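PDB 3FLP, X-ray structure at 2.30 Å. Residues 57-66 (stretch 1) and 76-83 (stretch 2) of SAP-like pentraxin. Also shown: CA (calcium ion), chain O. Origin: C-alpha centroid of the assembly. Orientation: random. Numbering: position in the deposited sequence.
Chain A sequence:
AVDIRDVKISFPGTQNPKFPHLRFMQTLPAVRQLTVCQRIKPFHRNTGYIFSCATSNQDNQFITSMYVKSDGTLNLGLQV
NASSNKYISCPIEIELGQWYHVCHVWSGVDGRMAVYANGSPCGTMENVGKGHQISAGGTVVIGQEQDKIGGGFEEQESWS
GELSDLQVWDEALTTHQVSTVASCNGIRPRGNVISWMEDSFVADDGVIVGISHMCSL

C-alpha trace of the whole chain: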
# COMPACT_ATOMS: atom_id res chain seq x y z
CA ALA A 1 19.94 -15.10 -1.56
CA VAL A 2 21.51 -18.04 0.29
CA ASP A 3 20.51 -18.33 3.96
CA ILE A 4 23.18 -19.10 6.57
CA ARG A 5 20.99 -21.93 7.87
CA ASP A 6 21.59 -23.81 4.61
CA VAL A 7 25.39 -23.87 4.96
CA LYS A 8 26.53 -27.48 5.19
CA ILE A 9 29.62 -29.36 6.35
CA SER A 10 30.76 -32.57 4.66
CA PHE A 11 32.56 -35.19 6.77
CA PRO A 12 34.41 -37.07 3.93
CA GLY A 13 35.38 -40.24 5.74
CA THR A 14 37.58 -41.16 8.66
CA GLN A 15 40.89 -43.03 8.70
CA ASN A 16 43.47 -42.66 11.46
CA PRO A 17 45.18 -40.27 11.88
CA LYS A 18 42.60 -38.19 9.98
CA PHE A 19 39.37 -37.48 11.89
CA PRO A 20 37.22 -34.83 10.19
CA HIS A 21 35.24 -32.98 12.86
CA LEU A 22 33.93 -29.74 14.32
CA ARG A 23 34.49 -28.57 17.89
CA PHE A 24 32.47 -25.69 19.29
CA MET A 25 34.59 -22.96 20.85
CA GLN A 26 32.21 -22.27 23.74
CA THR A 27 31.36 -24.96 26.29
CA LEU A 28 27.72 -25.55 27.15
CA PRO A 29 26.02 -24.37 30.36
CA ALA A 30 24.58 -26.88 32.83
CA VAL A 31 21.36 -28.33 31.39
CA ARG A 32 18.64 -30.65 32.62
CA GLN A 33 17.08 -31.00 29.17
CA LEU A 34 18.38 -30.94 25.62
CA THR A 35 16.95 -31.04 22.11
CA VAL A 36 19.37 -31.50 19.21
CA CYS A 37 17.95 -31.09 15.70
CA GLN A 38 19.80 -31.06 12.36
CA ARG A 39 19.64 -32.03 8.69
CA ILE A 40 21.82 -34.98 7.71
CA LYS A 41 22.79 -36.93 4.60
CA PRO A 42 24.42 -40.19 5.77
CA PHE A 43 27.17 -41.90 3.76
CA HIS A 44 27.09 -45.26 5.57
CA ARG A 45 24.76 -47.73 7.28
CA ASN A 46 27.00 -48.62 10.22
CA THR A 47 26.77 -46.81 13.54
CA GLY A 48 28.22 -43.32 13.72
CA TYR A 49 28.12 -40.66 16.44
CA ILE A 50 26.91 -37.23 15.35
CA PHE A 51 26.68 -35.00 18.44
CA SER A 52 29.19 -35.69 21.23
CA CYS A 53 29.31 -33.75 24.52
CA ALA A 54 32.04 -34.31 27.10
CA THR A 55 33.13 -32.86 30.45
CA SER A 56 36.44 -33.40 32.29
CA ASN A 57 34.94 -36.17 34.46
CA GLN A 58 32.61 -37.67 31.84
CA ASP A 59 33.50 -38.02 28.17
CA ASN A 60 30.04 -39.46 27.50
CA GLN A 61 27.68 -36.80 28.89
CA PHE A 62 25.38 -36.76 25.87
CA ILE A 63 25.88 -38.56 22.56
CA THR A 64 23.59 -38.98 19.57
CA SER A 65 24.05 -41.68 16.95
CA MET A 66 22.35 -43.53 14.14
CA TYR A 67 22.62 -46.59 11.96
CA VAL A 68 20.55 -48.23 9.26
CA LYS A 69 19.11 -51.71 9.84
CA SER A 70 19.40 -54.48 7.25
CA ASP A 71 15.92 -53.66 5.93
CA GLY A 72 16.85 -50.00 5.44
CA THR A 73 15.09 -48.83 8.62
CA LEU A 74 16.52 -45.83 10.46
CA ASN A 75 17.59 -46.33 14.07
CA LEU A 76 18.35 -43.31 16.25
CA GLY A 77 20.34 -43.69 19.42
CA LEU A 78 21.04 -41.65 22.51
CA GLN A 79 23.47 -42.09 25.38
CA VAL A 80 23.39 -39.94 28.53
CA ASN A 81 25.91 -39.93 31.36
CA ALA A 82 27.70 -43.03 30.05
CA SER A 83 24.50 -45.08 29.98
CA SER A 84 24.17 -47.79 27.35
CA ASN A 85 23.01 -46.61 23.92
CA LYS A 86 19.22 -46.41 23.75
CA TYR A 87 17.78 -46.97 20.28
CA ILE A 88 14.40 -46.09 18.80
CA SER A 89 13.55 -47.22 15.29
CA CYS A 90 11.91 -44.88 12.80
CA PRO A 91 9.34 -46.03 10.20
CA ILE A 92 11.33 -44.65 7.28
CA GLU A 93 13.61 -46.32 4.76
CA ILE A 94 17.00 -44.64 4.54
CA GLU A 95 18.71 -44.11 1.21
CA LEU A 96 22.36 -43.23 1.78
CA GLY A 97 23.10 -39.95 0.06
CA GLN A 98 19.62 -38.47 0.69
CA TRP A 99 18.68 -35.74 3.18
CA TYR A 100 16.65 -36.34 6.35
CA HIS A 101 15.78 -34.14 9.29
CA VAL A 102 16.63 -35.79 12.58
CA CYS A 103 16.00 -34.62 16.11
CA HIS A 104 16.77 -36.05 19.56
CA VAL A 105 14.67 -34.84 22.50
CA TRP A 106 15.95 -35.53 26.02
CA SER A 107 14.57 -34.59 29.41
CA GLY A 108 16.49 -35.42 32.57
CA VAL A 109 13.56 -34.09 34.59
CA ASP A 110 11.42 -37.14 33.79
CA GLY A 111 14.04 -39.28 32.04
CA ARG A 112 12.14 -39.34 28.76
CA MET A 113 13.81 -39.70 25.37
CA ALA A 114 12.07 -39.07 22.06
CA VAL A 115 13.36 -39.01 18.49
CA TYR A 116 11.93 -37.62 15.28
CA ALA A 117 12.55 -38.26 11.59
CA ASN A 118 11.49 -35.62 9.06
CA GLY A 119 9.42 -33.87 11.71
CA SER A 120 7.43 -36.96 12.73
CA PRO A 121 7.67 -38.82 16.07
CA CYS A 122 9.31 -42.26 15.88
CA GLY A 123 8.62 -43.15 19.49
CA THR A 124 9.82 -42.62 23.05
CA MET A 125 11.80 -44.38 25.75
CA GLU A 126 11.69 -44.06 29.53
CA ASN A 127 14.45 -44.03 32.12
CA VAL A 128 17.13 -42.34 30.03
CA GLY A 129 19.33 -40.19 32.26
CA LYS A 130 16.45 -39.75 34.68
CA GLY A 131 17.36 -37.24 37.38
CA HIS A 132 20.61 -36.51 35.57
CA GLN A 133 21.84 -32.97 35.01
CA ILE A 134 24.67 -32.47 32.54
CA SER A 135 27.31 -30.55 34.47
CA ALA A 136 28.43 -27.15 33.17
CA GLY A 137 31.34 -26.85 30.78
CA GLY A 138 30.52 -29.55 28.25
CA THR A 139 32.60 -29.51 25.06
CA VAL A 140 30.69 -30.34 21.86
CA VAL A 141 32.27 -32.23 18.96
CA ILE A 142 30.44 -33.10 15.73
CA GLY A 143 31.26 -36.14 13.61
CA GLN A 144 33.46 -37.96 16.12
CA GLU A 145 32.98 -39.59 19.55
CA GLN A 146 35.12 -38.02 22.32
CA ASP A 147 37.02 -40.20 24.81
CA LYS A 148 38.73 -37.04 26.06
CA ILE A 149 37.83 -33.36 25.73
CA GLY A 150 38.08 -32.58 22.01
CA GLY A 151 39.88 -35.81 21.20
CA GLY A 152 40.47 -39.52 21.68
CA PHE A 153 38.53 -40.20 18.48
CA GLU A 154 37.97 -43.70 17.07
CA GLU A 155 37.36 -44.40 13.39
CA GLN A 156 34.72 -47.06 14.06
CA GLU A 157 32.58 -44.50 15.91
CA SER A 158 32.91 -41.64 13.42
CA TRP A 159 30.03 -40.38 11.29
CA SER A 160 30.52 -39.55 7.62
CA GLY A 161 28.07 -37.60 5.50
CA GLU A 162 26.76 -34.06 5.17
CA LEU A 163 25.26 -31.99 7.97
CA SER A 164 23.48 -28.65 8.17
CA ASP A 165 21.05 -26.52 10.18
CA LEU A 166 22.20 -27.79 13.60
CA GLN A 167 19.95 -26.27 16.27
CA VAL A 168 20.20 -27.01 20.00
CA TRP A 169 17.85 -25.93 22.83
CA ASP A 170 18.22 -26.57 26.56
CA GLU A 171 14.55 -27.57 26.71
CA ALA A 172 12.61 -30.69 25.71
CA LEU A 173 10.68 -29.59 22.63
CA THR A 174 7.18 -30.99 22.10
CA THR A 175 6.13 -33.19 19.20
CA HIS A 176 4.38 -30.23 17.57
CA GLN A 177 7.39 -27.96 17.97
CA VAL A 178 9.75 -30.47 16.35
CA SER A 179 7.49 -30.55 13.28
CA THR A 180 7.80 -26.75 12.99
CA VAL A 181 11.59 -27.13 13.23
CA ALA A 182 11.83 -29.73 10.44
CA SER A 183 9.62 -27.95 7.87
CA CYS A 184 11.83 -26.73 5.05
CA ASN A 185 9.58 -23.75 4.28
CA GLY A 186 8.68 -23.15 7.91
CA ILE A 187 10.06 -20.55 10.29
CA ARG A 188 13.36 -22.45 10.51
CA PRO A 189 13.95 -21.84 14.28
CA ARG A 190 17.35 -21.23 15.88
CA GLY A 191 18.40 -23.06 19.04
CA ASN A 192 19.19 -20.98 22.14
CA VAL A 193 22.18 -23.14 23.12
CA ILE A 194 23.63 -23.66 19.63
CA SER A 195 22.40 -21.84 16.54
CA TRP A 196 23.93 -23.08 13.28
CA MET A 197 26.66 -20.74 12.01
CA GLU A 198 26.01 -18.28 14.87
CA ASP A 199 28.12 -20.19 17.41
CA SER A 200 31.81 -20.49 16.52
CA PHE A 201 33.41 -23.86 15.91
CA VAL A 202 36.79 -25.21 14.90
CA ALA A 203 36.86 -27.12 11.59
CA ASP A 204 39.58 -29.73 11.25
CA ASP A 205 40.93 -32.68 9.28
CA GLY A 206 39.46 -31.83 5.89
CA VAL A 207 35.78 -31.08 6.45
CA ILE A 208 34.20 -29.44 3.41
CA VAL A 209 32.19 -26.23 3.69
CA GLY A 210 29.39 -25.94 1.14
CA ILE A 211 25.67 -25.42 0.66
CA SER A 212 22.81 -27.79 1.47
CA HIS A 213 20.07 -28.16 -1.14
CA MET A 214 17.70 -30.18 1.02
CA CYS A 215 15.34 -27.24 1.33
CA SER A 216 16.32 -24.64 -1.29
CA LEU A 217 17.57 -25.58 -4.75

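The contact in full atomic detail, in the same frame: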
# COMPACT_ATOMS: atom_id res chain seq x y z
N ASN A 57 35.21 -34.93 33.73
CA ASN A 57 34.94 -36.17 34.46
C ASN A 57 34.06 -37.18 33.72
O ASN A 57 33.88 -38.31 34.19
CB ASN A 57 34.23 -35.82 35.76
CG ASN A 57 32.91 -35.09 35.52
OD1 ASN A 57 32.89 -34.00 34.92
ND2 ASN A 57 31.80 -35.68 35.96
N GLN A 58 33.50 -36.78 32.58
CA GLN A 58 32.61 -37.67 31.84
C GLN A 58 32.64 -37.39 30.34
O GLN A 58 31.99 -36.46 29.86
CB GLN A 58 31.17 -37.49 32.37
CG GLN A 58 30.10 -38.32 31.65
CD GLN A 58 30.45 -39.80 31.59
OE1 GLN A 58 31.12 -40.24 30.66
NE2 GLN A 58 30.00 -40.55 32.59
N ASP A 59 33.39 -38.21 29.61
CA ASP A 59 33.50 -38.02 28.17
C ASP A 59 32.21 -38.36 27.42
O ASP A 59 32.05 -37.99 26.26
CB ASP A 59 34.68 -38.84 27.60
CG ASP A 59 34.51 -40.35 27.80
OD1 ASP A 59 34.26 -40.79 28.94
OD2 ASP A 59 34.65 -41.09 26.80
N ASN A 60 31.30 -39.05 28.10
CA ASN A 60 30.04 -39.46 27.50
C ASN A 60 28.81 -38.83 28.16
O ASN A 60 27.87 -39.53 28.54
CB ASN A 60 29.94 -40.99 27.54
CG ASN A 60 30.97 -41.68 26.64
OD1 ASN A 60 31.97 -41.07 26.24
ND2 ASN A 60 30.73 -42.95 26.31
N GLN A 61 28.80 -37.51 28.28
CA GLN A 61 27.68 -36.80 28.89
C GLN A 61 26.40 -36.91 28.06
O GLN A 61 25.33 -37.18 28.59
CB GLN A 61 28.05 -35.32 29.10
CG GLN A 61 28.91 -35.06 30.33
CD GLN A 61 28.10 -35.08 31.62
OE1 GLN A 61 26.94 -35.51 31.65
NE2 GLN A 61 28.71 -34.60 32.70
N PHE A 62 26.53 -36.71 26.76
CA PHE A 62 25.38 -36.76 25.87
C PHE A 62 25.89 -37.08 24.47
O PHE A 62 26.72 -36.36 23.93
CB PHE A 62 24.67 -35.41 25.90
CG PHE A 62 23.37 -35.39 25.19
CD1 PHE A 62 23.31 -35.26 23.81
CD2 PHE A 62 22.18 -35.49 25.90
CE1 PHE A 62 22.09 -35.21 23.15
CE2 PHE A 62 20.96 -35.45 25.25
CZ PHE A 62 20.92 -35.31 23.87
N ILE A 63 25.42 -38.19 23.89
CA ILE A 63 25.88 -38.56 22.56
C ILE A 63 24.76 -39.11 21.70
O ILE A 63 24.05 -40.03 22.10
CB ILE A 63 27.00 -39.63 22.60
CG1 ILE A 63 27.59 -39.73 24.02
CG2 ILE A 63 28.10 -39.25 21.63
CD1 ILE A 63 28.61 -40.84 24.16
N THR A 64 24.61 -38.54 20.51
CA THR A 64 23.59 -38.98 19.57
C THR A 64 24.27 -39.85 18.52
O THR A 64 25.45 -39.68 18.23
CB THR A 64 22.90 -37.80 18.85
OG1 THR A 64 23.89 -37.07 18.10
CG2 THR A 64 22.21 -36.88 19.85
N SER A 65 23.51 -40.78 17.96
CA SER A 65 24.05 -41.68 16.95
C SER A 65 22.94 -42.23 16.09
O SER A 65 21.75 -42.02 16.36
CB SER A 65 24.76 -42.85 17.63
OG SER A 65 23.86 -43.54 18.48
N MET A 66 23.32 -42.94 15.04
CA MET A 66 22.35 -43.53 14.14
C MET A 66 23.00 -44.67 13.40
O MET A 66 24.22 -44.80 13.38
CB MET A 66 21.86 -42.51 13.10
CG MET A 66 22.93 -42.17 12.05
SD MET A 66 22.29 -41.41 10.52
CE MET A 66 21.93 -42.87 9.54
N LEU A 76 17.72 -44.45 15.61
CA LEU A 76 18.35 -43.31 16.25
C LEU A 76 18.67 -43.64 17.69
O LEU A 76 17.82 -44.11 18.45
CB LEU A 76 17.43 -42.08 16.18
CG LEU A 76 17.09 -41.61 14.76
CD1 LEU A 76 16.02 -40.53 14.81
CD2 LEU A 76 18.36 -41.10 14.07
N GLY A 77 19.92 -43.39 18.08
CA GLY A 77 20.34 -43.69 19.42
C GLY A 77 20.74 -42.50 20.25
O GLY A 77 21.11 -41.44 19.73
N LEU A 78 20.67 -42.68 21.56
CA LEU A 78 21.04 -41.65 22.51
C LEU A 78 21.73 -42.29 23.71
O LEU A 78 21.36 -43.38 24.16
CB LEU A 78 19.79 -40.91 23.00
CG LEU A 78 20.04 -39.84 24.08
CD1 LEU A 78 20.94 -38.74 23.51
CD2 LEU A 78 18.71 -39.27 24.57
N GLN A 79 22.76 -41.62 24.22
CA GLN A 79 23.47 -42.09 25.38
C GLN A 79 23.63 -40.87 26.29
O GLN A 79 24.05 -39.81 25.83
CB GLN A 79 24.83 -42.68 24.99
CG GLN A 79 25.76 -42.90 26.18
CD GLN A 79 27.02 -43.68 25.85
OE1 GLN A 79 28.00 -43.65 26.61
NE2 GLN A 79 27.02 -44.41 24.73
N VAL A 80 23.27 -41.02 27.56
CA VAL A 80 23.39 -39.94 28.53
C VAL A 80 24.13 -40.42 29.76
O VAL A 80 23.85 -41.49 30.30
CB VAL A 80 22.00 -39.40 28.97
CG1 VAL A 80 22.18 -38.28 30.00
CG2 VAL A 80 21.23 -38.88 27.77
N ASN A 81 25.10 -39.62 30.20
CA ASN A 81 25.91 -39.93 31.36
C ASN A 81 26.45 -41.36 31.34
O ASN A 81 26.28 -42.12 32.29
CB ASN A 81 25.11 -39.69 32.65
CG ASN A 81 26.01 -39.53 33.87
OD1 ASN A 81 26.98 -38.78 33.84
ND2 ASN A 81 25.69 -40.24 34.96
N ALA A 82 27.10 -41.71 30.24
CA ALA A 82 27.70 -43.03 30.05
C ALA A 82 26.75 -44.22 30.18
O ALA A 82 27.17 -45.32 30.52
CB ALA A 82 28.90 -43.21 30.99
N SER A 83 25.47 -43.99 29.93
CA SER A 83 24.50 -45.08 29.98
C SER A 83 24.76 -45.90 28.72
O SER A 83 25.62 -45.56 27.91
CB SER A 83 23.08 -44.52 29.90
OG SER A 83 22.84 -43.95 28.63
CA CA O . 33.63 -41.65 24.70
O HOH W 1 33.13 -43.94 24.72

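Two antiparallel strands set the frame, and their side chains pack on its two faces. Ile63 and Gln79 form a hydrogen-bonded pair, with Ile63 N to Gln79 O and Gln79 N to Ile63 O both 2.9 Å; Ser65 and Gly77 repeat the pattern, Gly77 N lying 2.9 Å from Ser65 O.

On the face carrying Phe62, Thr64 and Met66, the main bump is Leu78. Its CD1 sits 3.7 Å from the centroid of the Phe62 ring, 23° off the ring normal, so the methyl sits over the aromatic face in a CH-pi contact. Val80 CG2 adds a looser contact, 4.0 Å from Phe62 CD2, and farther along Leu76 CD2 rests 3.9 Å from Met66 CB.

The other face has a hollow at Gly77. A CB there would lie 2.8 Å from Ser65 OG, a clash, so the serine hydroxyl occupies room that glycine leaves free. Next along, extended Gln79 lies beside Ile63, whose CD1 is 3.7 Å from Gln79 CD, and reaches Asn60: Asn60 ND2 donates to Gln79 OE1 at 2.8 Å. Asn60 OD1 meanwhile binds calcium at 2.3 Å, so one amide serves both strand and metal.

At the end of the second strand, the type I' turn from Val80 to Ser83 presents Ala82 N to Asn60 O at 2.9 Å, and the Ala82 methyl CB meets Gln58 NE2 at 3.3 Å.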